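Local coordinates for serine--tRNA ligase, cytoplasmic (Candida albicans, PDB 3QO8), which catalyses the two-step attachment of serine to tRNA(Ser), activating serine with ATP to Ser-AMP and passing it to the tRNA acceptor end, at residues A[311-316]-A[347-352]; A[370-375]-A[397-402]; A[176-181]-A[290-295]; A[160-165]-A[180-185]. One frame throughout, in Å; residues are numbered along the deposited sequence.

Contact 1 (A[311-316]-A[347-352])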
# COMPACT_ATOMS: atom_id res chain seq x y z
N LYS A 311 1.39 -34.80 -2.32
CA LYS A 311 0.97 -34.45 -0.96
C LYS A 311 0.02 -33.26 -0.88
O LYS A 311 -0.39 -32.87 0.22
CB LYS A 311 2.21 -34.23 -0.07
CG LYS A 311 3.02 -35.52 0.14
CD LYS A 311 4.38 -35.28 0.77
CE LYS A 311 4.28 -35.01 2.27
NZ LYS A 311 5.62 -34.89 2.91
N SER A 312 -0.35 -32.70 -2.02
CA SER A 312 -1.10 -31.45 -2.00
C SER A 312 -2.52 -31.63 -1.47
O SER A 312 -3.05 -30.75 -0.80
CB SER A 312 -1.15 -30.80 -3.37
OG SER A 312 -1.80 -31.64 -4.30
N TRP A 313 -3.14 -32.77 -1.78
CA TRP A 313 -4.52 -32.95 -1.35
C TRP A 313 -4.64 -33.07 0.17
O TRP A 313 -5.56 -32.53 0.78
CB TRP A 313 -5.19 -34.09 -2.12
CG TRP A 313 -5.19 -33.78 -3.59
CD1 TRP A 313 -4.42 -34.37 -4.55
CD2 TRP A 313 -5.96 -32.77 -4.25
NE1 TRP A 313 -4.67 -33.79 -5.77
CE2 TRP A 313 -5.61 -32.81 -5.62
CE3 TRP A 313 -6.90 -31.83 -3.83
CZ2 TRP A 313 -6.18 -31.95 -6.56
CZ3 TRP A 313 -7.47 -30.98 -4.77
CH2 TRP A 313 -7.11 -31.05 -6.12
N GLU A 314 -3.69 -33.76 0.79
CA GLU A 314 -3.61 -33.80 2.25
C GLU A 314 -3.31 -32.40 2.81
O GLU A 314 -3.87 -32.00 3.83
CB GLU A 314 -2.53 -34.79 2.68
CG GLU A 314 -2.34 -34.92 4.18
CD GLU A 314 -1.21 -35.88 4.54
OE1 GLU A 314 -0.08 -35.71 4.02
OE2 GLU A 314 -1.45 -36.81 5.34
N GLU A 315 -2.45 -31.65 2.14
CA GLU A 315 -2.13 -30.30 2.60
C GLU A 315 -3.35 -29.39 2.53
O GLU A 315 -3.56 -28.56 3.43
CB GLU A 315 -1.00 -29.69 1.79
CG GLU A 315 -0.52 -28.34 2.36
CD GLU A 315 0.15 -28.48 3.72
OE1 GLU A 315 0.72 -29.56 3.99
OE2 GLU A 315 0.12 -27.51 4.50
N PHE A 316 -4.14 -29.52 1.46
CA PHE A 316 -5.37 -28.74 1.30
C PHE A 316 -6.27 -28.91 2.52
O PHE A 316 -6.81 -27.93 3.06
CB PHE A 316 -6.10 -29.19 0.02
CG PHE A 316 -7.45 -28.52 -0.21
CD1 PHE A 316 -7.55 -27.36 -0.96
CD2 PHE A 316 -8.61 -29.09 0.29
CE1 PHE A 316 -8.79 -26.76 -1.19
CE2 PHE A 316 -9.86 -28.49 0.08
CZ PHE A 316 -9.95 -27.33 -0.67
N ALA A 347 -6.64 -21.02 -11.97
CA ALA A 347 -5.57 -21.75 -11.30
C ALA A 347 -6.08 -22.88 -10.41
O ALA A 347 -5.38 -23.86 -10.20
CB ALA A 347 -4.65 -20.77 -10.51
N ALA A 348 -7.30 -22.74 -9.89
CA ALA A 348 -7.79 -23.66 -8.87
C ALA A 348 -8.33 -24.96 -9.47
O ALA A 348 -9.18 -24.93 -10.35
CB ALA A 348 -8.88 -22.99 -8.03
N ALA A 349 -7.82 -26.09 -8.98
CA ALA A 349 -8.39 -27.39 -9.31
C ALA A 349 -9.53 -27.71 -8.33
O ALA A 349 -10.43 -28.47 -8.66
CB ALA A 349 -7.33 -28.49 -9.26
N LYS A 350 -9.48 -27.12 -7.14
CA LYS A 350 -10.50 -27.31 -6.12
C LYS A 350 -10.46 -26.13 -5.17
O LYS A 350 -9.37 -25.66 -4.83
CB LYS A 350 -10.22 -28.60 -5.34
CG LYS A 350 -11.28 -28.95 -4.28
CD LYS A 350 -10.90 -30.23 -3.55
CE LYS A 350 -11.96 -30.62 -2.52
NZ LYS A 350 -13.28 -31.02 -3.13
N LYS A 351 -11.63 -25.67 -4.72
CA LYS A 351 -11.68 -24.56 -3.78
C LYS A 351 -12.76 -24.75 -2.70
O LYS A 351 -13.88 -25.15 -3.01
CB LYS A 351 -11.92 -23.25 -4.52
CG LYS A 351 -11.92 -22.02 -3.64
CD LYS A 351 -11.85 -20.78 -4.49
CE LYS A 351 -13.20 -20.12 -4.59
NZ LYS A 351 -13.18 -19.02 -5.58
N TYR A 352 -12.40 -24.47 -1.45
CA TYR A 352 -13.35 -24.42 -0.34
C TYR A 352 -13.41 -23.00 0.15
O TYR A 352 -12.37 -22.36 0.30
CB TYR A 352 -12.89 -25.27 0.84
CG TYR A 352 -13.19 -26.75 0.79
CD1 TYR A 352 -13.76 -27.34 -0.32
CD2 TYR A 352 -12.90 -27.56 1.89
CE1 TYR A 352 -14.03 -28.70 -0.35
CE2 TYR A 352 -13.16 -28.91 1.87
CZ TYR A 352 -13.72 -29.47 0.76
OH TYR A 352 -13.97 -30.83 0.77
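The first turn of helix 312-329 packs on the largely antiparallel sheet of the class II catalytic core, with Trp313 and Phe316 meeting Ala349, Lys350 and Tyr352. Phe316 CG is anti to the backbone N (chi1 175°), and the ring reaches from the helix to the sheet. Its edge meets the face of Tyr352 in a T-shaped pair, with centroids 4.9 Å apart and planes at 72°. Phe316 CE2 sits over the centre of the Tyr352 ring, and Phe316 CZ lies 3.6 Å from Tyr352 CG. Lys350 CD lies over one face of the Phe316 ring, offset toward the rim. The same lysine touches Trp313 with its aliphatic part. Lys350 CB is at the edge of the indole, 3.7 Å from Trp313 CZ3. Ala349 CB is beside that edge, 4.1 Å from Trp313 CH2. No hydrogen bond joins the two segments, so the contact is apolar. The Lys350 ammonium leaves it, and NZ bonds Ser115 OG. Ala349 and Lys350 stand opposite the single residue Asn372 of strand 363-372, which makes a classic beta bulge. The arrangement is a helix packed over a bulged strand pair within the sheet of the class II core.

Contact 2 (A[370-375]-A[397-402]). With SSA (5'-O-(N-(L-seryl)-sulfamoyl)adenosine), chain B.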
# COMPACT_ATOMS: atom_id res chain seq x y z
N CYS A 370 -9.87 -21.18 0.05
CA CYS A 370 -8.76 -22.11 0.18
C CYS A 370 -8.71 -22.94 -1.10
O CYS A 370 -9.67 -23.63 -1.43
CB CYS A 370 -9.00 -23.02 1.40
SG CYS A 370 -7.72 -24.33 1.66
N SER A 371 -7.60 -22.87 -1.83
CA SER A 371 -7.49 -23.46 -3.15
C SER A 371 -6.26 -24.34 -3.29
O SER A 371 -5.19 -23.98 -2.84
CB SER A 371 -7.39 -22.36 -4.22
OG SER A 371 -8.53 -21.52 -4.20
N ASN A 372 -6.43 -25.49 -3.93
CA ASN A 372 -5.31 -26.26 -4.44
C ASN A 372 -5.17 -25.93 -5.92
O ASN A 372 -6.08 -26.20 -6.71
CB ASN A 372 -5.54 -27.77 -4.26
CG ASN A 372 -4.30 -28.59 -4.60
OD1 ASN A 372 -3.32 -28.08 -5.15
ND2 ASN A 372 -4.36 -29.89 -4.29
N CYS A 373 -4.05 -25.31 -6.27
CA CYS A 373 -3.79 -24.89 -7.65
C CYS A 373 -2.84 -25.88 -8.33
O CYS A 373 -2.31 -25.61 -9.41
CB CYS A 373 -3.20 -23.46 -7.66
SG CYS A 373 -4.38 -22.21 -7.00
N THR A 374 -2.63 -27.03 -7.69
CA THR A 374 -1.68 -28.04 -8.16
C THR A 374 -0.43 -27.38 -8.77
O THR A 374 0.19 -26.54 -8.11
CB THR A 374 -2.34 -29.11 -9.09
OG1 THR A 374 -2.85 -28.50 -10.29
CG2 THR A 374 -3.48 -29.82 -8.36
N ASP A 375 -0.06 -27.73 -10.00
CA ASP A 375 1.15 -27.15 -10.59
C ASP A 375 0.88 -26.14 -11.71
O ASP A 375 1.73 -25.92 -12.56
CB ASP A 375 2.09 -28.24 -11.12
CG ASP A 375 1.40 -29.16 -12.13
OD1 ASP A 375 0.36 -28.76 -12.71
OD2 ASP A 375 1.90 -30.28 -12.35
N TYR A 397 6.88 -30.28 -11.30
CA TYR A 397 6.81 -29.05 -10.52
C TYR A 397 6.15 -29.30 -9.17
O TYR A 397 5.42 -30.29 -8.98
CB TYR A 397 6.01 -27.99 -11.30
CG TYR A 397 6.62 -27.66 -12.64
CD1 TYR A 397 7.74 -26.84 -12.72
CD2 TYR A 397 6.10 -28.17 -13.82
CE1 TYR A 397 8.32 -26.53 -13.93
CE2 TYR A 397 6.68 -27.87 -15.06
CZ TYR A 397 7.79 -27.04 -15.09
OH TYR A 397 8.39 -26.70 -16.28
N VAL A 398 6.41 -28.41 -8.21
CA VAL A 398 5.74 -28.46 -6.92
C VAL A 398 4.26 -28.15 -7.13
O VAL A 398 3.86 -27.66 -8.18
CB VAL A 398 6.30 -27.39 -5.96
CG1 VAL A 398 7.77 -27.64 -5.66
CG2 VAL A 398 6.11 -25.99 -6.55
N HIS A 399 3.45 -28.45 -6.13
CA HIS A 399 2.09 -27.95 -6.15
C HIS A 399 2.03 -26.73 -5.25
O HIS A 399 2.72 -26.70 -4.23
CB HIS A 399 1.10 -29.01 -5.67
CG HIS A 399 0.77 -30.04 -6.70
ND1 HIS A 399 -0.22 -30.98 -6.53
CD2 HIS A 399 1.30 -30.28 -7.93
CE1 HIS A 399 -0.29 -31.75 -7.60
NE2 HIS A 399 0.62 -31.34 -8.47
N CYS A 400 1.23 -25.75 -5.64
CA CYS A 400 0.98 -24.56 -4.84
C CYS A 400 -0.45 -24.53 -4.36
O CYS A 400 -1.39 -24.80 -5.11
CB CYS A 400 1.27 -23.29 -5.63
SG CYS A 400 2.95 -23.31 -6.33
N LEU A 401 -0.61 -24.18 -3.09
CA LEU A 401 -1.92 -24.00 -2.49
C LEU A 401 -1.92 -22.66 -1.80
O LEU A 401 -0.87 -22.19 -1.34
CB LEU A 401 -2.17 -25.09 -1.46
CG LEU A 401 -2.11 -26.54 -1.94
CD1 LEU A 401 -0.76 -27.15 -1.58
CD2 LEU A 401 -3.24 -27.34 -1.29
N ASN A 402 -3.09 -22.04 -1.73
CA ASN A 402 -3.21 -20.80 -0.98
C ASN A 402 -4.53 -20.80 -0.26
O ASN A 402 -5.52 -21.35 -0.75
CB ASN A 402 -3.06 -19.58 -1.90
CG ASN A 402 -4.25 -19.41 -2.84
OD1 ASN A 402 -5.26 -18.77 -2.48
ND2 ASN A 402 -4.15 -19.97 -4.04
N10 SSA B . -5.12 -15.54 -2.11
CA SSA B . -6.51 -15.99 -2.03
CB SSA B . -6.78 -16.61 -0.65
OG SSA B . -6.78 -15.59 0.37
C9 SSA B . -7.45 -14.84 -2.27
O9 SSA B . -7.05 -13.70 -2.39
N8 SSA B . -8.74 -15.16 -2.33
S1 SSA B . -9.91 -14.06 -2.28
O1S SSA B . -9.98 -13.25 -3.46
O2S SSA B . -11.15 -14.73 -2.07
O5' SSA B . -9.70 -13.14 -1.06
C5' SSA B . -9.51 -13.69 0.24
C4' SSA B . -10.41 -12.95 1.23
O4' SSA B . -10.15 -11.54 1.30
C3' SSA B . -11.88 -13.04 0.90
O3' SSA B . -12.40 -14.32 1.29
C2' SSA B . -12.44 -11.88 1.73
O2' SSA B . -12.56 -12.27 3.11
C1' SSA B . -11.33 -10.83 1.64
N9 SSA B . -11.64 -9.86 0.57
C8 SSA B . -11.65 -10.08 -0.76
N7 SSA B . -12.00 -8.94 -1.39
C5 SSA B . -12.19 -8.00 -0.44
C6 SSA B . -12.54 -6.67 -0.49
N6 SSA B . -12.77 -6.09 -1.69
N1 SSA B . -12.66 -5.97 0.67
C2 SSA B . -12.44 -6.56 1.85
N3 SSA B . -12.09 -7.85 1.92
C4 SSA B . -11.98 -8.59 0.79
O HOH W 1 -7.89 -19.45 -2.53
O HOH W 2 4.22 -31.37 -11.79
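Cys370 begins the antiparallel pairing of strands 363-372 and 399-404 with a CA-H...O contact to Asn402 O. Ser371 and Asn402 form a hydrogen-bonded pair. Ser371 N gives a nearly straight bond of 2.8 Å to Asn402 O, and Asn402 N returns one to Ser371 O. On the same face of the sheet, water 1 joins Ser371 OG to Asn402 OD1. That OD1 lies 3.1 Å from CA of the seryl group of the bound SSA. Asn372 and Leu401 make the next, non-hydrogen-bonded pair, with Asn372 CG 3.7 Å from Leu401 CD2. Asn372 OD1 accepts from Thr374 N at 2.8 Å, an Asx turn where the strand ends. Cys373 N bonds Cys400 O, and Cys373 SG lies 3.7 Å from Asn402 ND2. Thr374 O takes the N-H of Cys400 at 2.8 Å. The Thr374 side chain lies alongside His399, with CB 3.7 Å from the ring centroid, over the face. His399 ND1 bonds Ser312 OG. Asp375 CB packs near Tyr397 CB. Asp375 OD2 accepts from water 2, which accepts from Tyr397 N, while OD1 pairs with Arg379. The chemistry implies a strand pair fixed by backbone bonds, with Asn402 placed from the Ser371 side by a shared water where the serine moiety binds.

Contact 3 (A[176-181]-A[290-295]). With SSA (5'-O-(N-(L-seryl)-sulfamoyl)adenosine), chain B.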
# COMPACT_ATOMS: atom_id res chain seq x y z
N ARG A 176 -15.82 3.93 -0.87
CA ARG A 176 -15.28 2.88 -0.00
C ARG A 176 -14.05 3.29 0.81
O ARG A 176 -13.52 2.49 1.58
CB ARG A 176 -14.98 1.59 -0.78
CG ARG A 176 -16.14 1.11 -1.67
CD ARG A 176 -15.80 -0.23 -2.28
NE ARG A 176 -16.81 -0.70 -3.23
CZ ARG A 176 -17.89 -1.39 -2.89
NH1 ARG A 176 -18.75 -1.79 -3.83
NH2 ARG A 176 -18.13 -1.68 -1.62
N GLY A 177 -13.60 4.54 0.66
CA GLY A 177 -12.43 4.99 1.40
C GLY A 177 -12.69 5.05 2.89
O GLY A 177 -13.80 5.36 3.29
N TYR A 178 -11.68 4.78 3.72
CA TYR A 178 -11.88 4.83 5.17
C TYR A 178 -10.59 5.07 5.92
O TYR A 178 -9.51 4.72 5.45
CB TYR A 178 -12.50 3.52 5.69
CG TYR A 178 -11.61 2.31 5.49
CD1 TYR A 178 -10.83 1.80 6.53
CD2 TYR A 178 -11.54 1.67 4.26
CE1 TYR A 178 -10.01 0.69 6.34
CE2 TYR A 178 -10.73 0.56 4.06
CZ TYR A 178 -9.97 0.07 5.10
OH TYR A 178 -9.18 -1.04 4.91
N PHE A 179 -10.73 5.67 7.10
CA PHE A 179 -9.68 5.66 8.12
C PHE A 179 -10.14 4.67 9.18
O PHE A 179 -11.34 4.59 9.44
CB PHE A 179 -9.58 7.01 8.81
CG PHE A 179 -9.01 8.11 7.95
CD1 PHE A 179 -7.74 8.62 8.22
CD2 PHE A 179 -9.76 8.67 6.92
CE1 PHE A 179 -7.22 9.65 7.45
CE2 PHE A 179 -9.24 9.70 6.14
CZ PHE A 179 -7.96 10.19 6.41
N LEU A 180 -9.21 3.96 9.82
CA LEU A 180 -9.55 3.25 11.06
C LEU A 180 -9.16 4.16 12.22
O LEU A 180 -8.20 4.91 12.11
CB LEU A 180 -8.80 1.92 11.15
CG LEU A 180 -9.17 0.91 10.06
CD1 LEU A 180 -8.29 -0.32 10.22
CD2 LEU A 180 -10.66 0.52 10.14
N ARG A 181 -9.91 4.10 13.33
CA ARG A 181 -9.67 4.99 14.47
C ARG A 181 -9.68 4.23 15.78
O ARG A 181 -10.47 3.29 15.94
CB ARG A 181 -10.79 6.04 14.59
CG ARG A 181 -10.81 7.14 13.58
CD ARG A 181 -12.07 8.00 13.78
NE ARG A 181 -12.24 8.40 15.18
CZ ARG A 181 -11.78 9.53 15.71
NH1 ARG A 181 -11.12 10.42 14.97
NH2 ARG A 181 -12.00 9.78 16.99
N TRP A 290 -21.66 0.30 2.62
CA TRP A 290 -21.14 0.93 3.83
C TRP A 290 -20.42 -0.09 4.71
O TRP A 290 -20.75 -1.28 4.72
CB TRP A 290 -22.26 1.65 4.58
CG TRP A 290 -21.89 3.02 5.11
CD1 TRP A 290 -22.10 3.50 6.37
CD2 TRP A 290 -21.26 4.09 4.38
NE1 TRP A 290 -21.65 4.79 6.48
CE2 TRP A 290 -21.12 5.18 5.27
CE3 TRP A 290 -20.79 4.23 3.07
CZ2 TRP A 290 -20.55 6.39 4.89
CZ3 TRP A 290 -20.22 5.44 2.69
CH2 TRP A 290 -20.10 6.50 3.60
N GLY A 291 -19.41 0.39 5.43
CA GLY A 291 -18.59 -0.46 6.27
C GLY A 291 -17.28 -0.83 5.61
O GLY A 291 -16.96 -0.35 4.52
N ILE A 292 -16.52 -1.70 6.27
CA ILE A 292 -15.21 -2.11 5.76
C ILE A 292 -15.26 -3.59 5.35
O ILE A 292 -14.25 -4.30 5.42
CB ILE A 292 -14.09 -1.89 6.81
CG1 ILE A 292 -14.44 -2.57 8.13
CG2 ILE A 292 -13.86 -0.40 7.02
CD1 ILE A 292 -13.33 -2.49 9.17
N PHE A 293 -16.44 -4.03 4.94
CA PHE A 293 -16.64 -5.41 4.53
C PHE A 293 -16.09 -5.62 3.14
O PHE A 293 -15.43 -6.62 2.87
CB PHE A 293 -18.14 -5.78 4.56
CG PHE A 293 -18.41 -7.20 4.10
CD1 PHE A 293 -18.47 -8.24 5.00
CD2 PHE A 293 -18.59 -7.47 2.75
CE1 PHE A 293 -18.72 -9.54 4.58
CE2 PHE A 293 -18.83 -8.77 2.32
CZ PHE A 293 -18.90 -9.80 3.24
N ARG A 294 -16.38 -4.69 2.24
CA ARG A 294 -15.88 -4.77 0.88
C ARG A 294 -15.28 -3.42 0.53
O ARG A 294 -16.01 -2.46 0.29
CB ARG A 294 -17.00 -5.09 -0.13
CG ARG A 294 -16.46 -5.17 -1.55
CD ARG A 294 -17.54 -5.49 -2.59
NE ARG A 294 -18.13 -6.80 -2.36
CZ ARG A 294 -17.54 -7.95 -2.68
NH1 ARG A 294 -16.35 -7.95 -3.26
NH2 ARG A 294 -18.16 -9.10 -2.43
N VAL A 295 -13.95 -3.36 0.50
CA VAL A 295 -13.24 -2.10 0.32
C VAL A 295 -12.17 -2.23 -0.75
O VAL A 295 -11.97 -3.31 -1.29
CB VAL A 295 -12.59 -1.64 1.65
CG1 VAL A 295 -13.67 -1.15 2.63
CG2 VAL A 295 -11.77 -2.78 2.26
N10 SSA B . -5.12 -15.54 -2.11
CA SSA B . -6.51 -15.99 -2.03
CB SSA B . -6.78 -16.61 -0.65
OG SSA B . -6.78 -15.59 0.37
C9 SSA B . -7.45 -14.84 -2.27
O9 SSA B . -7.05 -13.70 -2.39
N8 SSA B . -8.74 -15.16 -2.33
S1 SSA B . -9.91 -14.06 -2.28
O1S SSA B . -9.98 -13.25 -3.46
O2S SSA B . -11.15 -14.73 -2.07
O5' SSA B . -9.70 -13.14 -1.06
C5' SSA B . -9.51 -13.69 0.24
C4' SSA B . -10.41 -12.95 1.23
O4' SSA B . -10.15 -11.54 1.30
C3' SSA B . -11.88 -13.04 0.90
O3' SSA B . -12.40 -14.32 1.29
C2' SSA B . -12.44 -11.88 1.73
O2' SSA B . -12.56 -12.27 3.11
C1' SSA B . -11.33 -10.83 1.64
N9 SSA B . -11.64 -9.86 0.57
C8 SSA B . -11.65 -10.08 -0.76
N7 SSA B . -12.00 -8.94 -1.39
C5 SSA B . -12.19 -8.00 -0.44
C6 SSA B . -12.54 -6.67 -0.49
N6 SSA B . -12.77 -6.09 -1.69
N1 SSA B . -12.66 -5.97 0.67
C2 SSA B . -12.44 -6.56 1.85
N3 SSA B . -12.09 -7.85 1.92
C4 SSA B . -11.98 -8.59 0.79
O HOH W 3 -15.30 1.92 3.70
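Tyr178 holds CG between its backbone N and carbonyl carbon (chi1 63°), and its ring stands across Ile292 and Val295. Arg176 CG is anti to the carbonyl carbon (chi1 -50°), and the chain then runs extended from CG to NE, alongside Arg294. Ile292 CG2 sits over one face of the Tyr178 ring, 3.9 Å from the centroid, in a CH-pi contact. Val295 CG1 approaches the same ring obliquely, 3.7 Å from Tyr178 CE2. Further along, Leu180 CD2 meets Ile292 CD1 at 4.1 Å. Arg176 NH2 donates to Arg294 O at 3.0 Å, a bent bond with the acceptor tilted from the guanidinium plane. Arg294 CG lies over one face of that guanidinium, and the two guanidinium planes are nearly perpendicular. The Arg294 charge is met by salt bridges to Glu281 and Asp288, while Arg176 NH1 is held by the carbonyls of Ser284 and Lys287.

The backbone of Val295 reads the adenine of SSA. Val295 N donates to N1 of SSA at 2.9 Å and 170°. N6 of SSA returns a bond to Val295 O, also at 2.9 Å. Val295 CG2 adds a contact to N1, 3.7 Å away. Segment 290-295 is part of the loop between antiparallel strands 269-278 and 297-307, the motif 2 loop of class II synthetases. Tyr178 OH bonds Ala297 O at the start of the second strand. Leu180 and Ile292 both rest on Glu409 of helix 408-419, and strand 179-181 pairs with strand 164-165 and with a strand of the second subunit.

Contact 4 (A[160-165]-A[180-185])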
# COMPACT_ATOMS: atom_id res chain seq x y z
N ARG A 160 -20.64 3.27 16.18
CA ARG A 160 -20.96 3.58 17.58
C ARG A 160 -19.71 3.50 18.46
O ARG A 160 -19.61 4.18 19.48
CB ARG A 160 -22.07 2.66 18.11
CG ARG A 160 -23.45 2.94 17.52
CD ARG A 160 -24.55 2.54 18.50
NE ARG A 160 -24.48 3.32 19.73
CZ ARG A 160 -25.21 3.07 20.82
NH1 ARG A 160 -26.06 2.06 20.84
NH2 ARG A 160 -25.08 3.84 21.90
N LEU A 161 -18.74 2.67 18.05
CA LEU A 161 -17.49 2.53 18.78
C LEU A 161 -16.50 3.65 18.44
O LEU A 161 -15.43 3.75 19.04
CB LEU A 161 -16.84 1.18 18.48
CG LEU A 161 -17.57 -0.06 19.01
CD1 LEU A 161 -16.94 -1.35 18.48
CD2 LEU A 161 -17.58 -0.05 20.54
N ASP A 162 -16.87 4.50 17.48
CA ASP A 162 -15.94 5.49 16.94
C ASP A 162 -14.67 4.77 16.47
O ASP A 162 -13.56 5.20 16.78
CB ASP A 162 -15.60 6.54 17.99
CG ASP A 162 -14.90 7.75 17.39
OD1 ASP A 162 -15.11 8.05 16.19
OD2 ASP A 162 -14.13 8.41 18.14
N GLY A 163 -14.83 3.68 15.72
CA GLY A 163 -13.70 2.86 15.32
C GLY A 163 -13.30 3.02 13.86
O GLY A 163 -12.36 2.38 13.39
N TYR A 164 -14.04 3.83 13.12
CA TYR A 164 -13.63 4.13 11.75
C TYR A 164 -14.33 5.39 11.29
O TYR A 164 -15.23 5.87 11.96
CB TYR A 164 -13.86 2.95 10.79
CG TYR A 164 -15.20 2.88 10.09
CD1 TYR A 164 -15.26 2.65 8.72
CD2 TYR A 164 -16.41 3.00 10.79
CE1 TYR A 164 -16.48 2.56 8.05
CE2 TYR A 164 -17.64 2.90 10.12
CZ TYR A 164 -17.66 2.69 8.75
OH TYR A 164 -18.85 2.59 8.05
N ASP A 165 -13.87 5.93 10.16
CA ASP A 165 -14.42 7.16 9.63
C ASP A 165 -14.64 7.03 8.13
O ASP A 165 -13.74 7.30 7.33
CB ASP A 165 -13.46 8.32 9.91
CG ASP A 165 -14.16 9.66 9.87
OD1 ASP A 165 -15.06 9.85 9.01
OD2 ASP A 165 -13.81 10.52 10.70
N LEU A 180 -9.21 3.96 9.82
CA LEU A 180 -9.55 3.25 11.06
C LEU A 180 -9.16 4.16 12.22
O LEU A 180 -8.20 4.91 12.11
CB LEU A 180 -8.80 1.92 11.15
CG LEU A 180 -9.17 0.91 10.06
CD1 LEU A 180 -8.29 -0.32 10.22
CD2 LEU A 180 -10.66 0.52 10.14
N ARG A 181 -9.91 4.10 13.33
CA ARG A 181 -9.67 4.99 14.47
C ARG A 181 -9.68 4.23 15.78
O ARG A 181 -10.47 3.29 15.94
CB ARG A 181 -10.79 6.04 14.59
CG ARG A 181 -10.81 7.14 13.58
CD ARG A 181 -12.07 8.00 13.78
NE ARG A 181 -12.24 8.40 15.18
CZ ARG A 181 -11.78 9.53 15.71
NH1 ARG A 181 -11.12 10.42 14.97
NH2 ARG A 181 -12.00 9.78 16.99
N ASN A 182 -8.83 4.64 16.72
CA ASN A 182 -8.91 4.08 18.07
C ASN A 182 -8.89 2.55 18.03
O ASN A 182 -7.98 1.94 17.47
CB ASN A 182 -10.20 4.54 18.76
CG ASN A 182 -10.22 6.03 19.03
OD1 ASN A 182 -9.27 6.57 19.57
ND2 ASN A 182 -11.33 6.70 18.65
N TYR A 183 -9.91 1.93 18.61
CA TYR A 183 -9.94 0.48 18.68
C TYR A 183 -10.11 -0.20 17.33
O TYR A 183 -9.88 -1.41 17.21
CB TYR A 183 -10.98 -0.02 19.70
CG TYR A 183 -10.55 0.23 21.13
CD1 TYR A 183 -11.14 1.23 21.89
CD2 TYR A 183 -9.52 -0.51 21.70
CE1 TYR A 183 -10.73 1.46 23.20
CE2 TYR A 183 -9.10 -0.28 22.99
CZ TYR A 183 -9.71 0.70 23.74
OH TYR A 183 -9.30 0.93 25.03
N GLY A 184 -10.55 0.55 16.33
CA GLY A 184 -10.56 0.06 14.97
C GLY A 184 -9.15 -0.30 14.55
O GLY A 184 -8.92 -1.36 13.96
N VAL A 185 -8.19 0.58 14.85
CA VAL A 185 -6.78 0.32 14.54
C VAL A 185 -6.28 -0.84 15.38
O VAL A 185 -5.64 -1.74 14.86
CB VAL A 185 -5.89 1.55 14.81
CG1 VAL A 185 -4.40 1.23 14.47
CG2 VAL A 185 -6.38 2.79 14.03
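Asp162 and Arg181 form a salt bridge across this contact. Arg181 NH2 bonds Asp162 OD2 at 2.8 Å, on the syn side of the carboxylate. Arg181 NE makes a weak bond to OD1 of Asp162 at 3.1 Å. The planes of the two groups are 31° apart, so the paired grip is not quite flat. The Arg181 chain bends at chi3 (50°), which places NE beside the carboxylate. Each partner has a second tie: Asp162 OD1 to Lys446 NZ, and Arg181 NH1 to Tyr254 OH of the second subunit.

Among neutral hydrogen bonds, Asn182 ND2 donates to Asp162 O at 3.3 Å. This long bond is nearly straight and lies close to both the carbonyl and the amide plane. Arg181 N donates to Gly163 O at 3.0 Å, from above the plane of that carbonyl. Two CA-H...O contacts lie between the backbones. Gly163 CA meets Arg181 O at 3.3 Å, and Gly184 CA meets Gly163 O at 3.3 Å. With no side chain on Gly184, the Gly163 carbonyl can press against the first turn of helix 183-200.

Apolar packing is slight. Tyr164 CB lies 4.1 Å from Leu180 CD2, across an antiparallel non-hydrogen-bonded pair.

Asp162 has positive phi and ends helix 154-160 in a Schellman motif, while Asp165 N-caps helix 166-173. The whole is a short antiparallel strand pair with helix ends around it. Strand 179-181 continues the sheet into the second subunit, and the helix 183-200 and strand 205-208 that follow are consistent with motif 1, the class II dimer element.

Overall arrangement
The contacts fall into two groups. Contacts 1 and 2 have centres about 6 Å apart and share the catalytic sheet, where strands 350-358 and 363-372 are neighbours. Tyr352 O and Cys370 N, 2.8 Å apart, probably join them by a hydrogen bond. In contact 1 the Lys351 side chain is about 4 Å from a bound magnesium ion and about 6 Å from SSA. Contacts 3 and 4 have centres about 10 Å apart, share Leu180 and Arg181, and both touch the second subunit. SSA spans the gap between the groups: contact 2 touches its seryl end and contact 3 its adenine; their nearest atoms are about 15 Å apart. Contact 4 stands back; the side chain of Leu180 is about 11 Å from SSA.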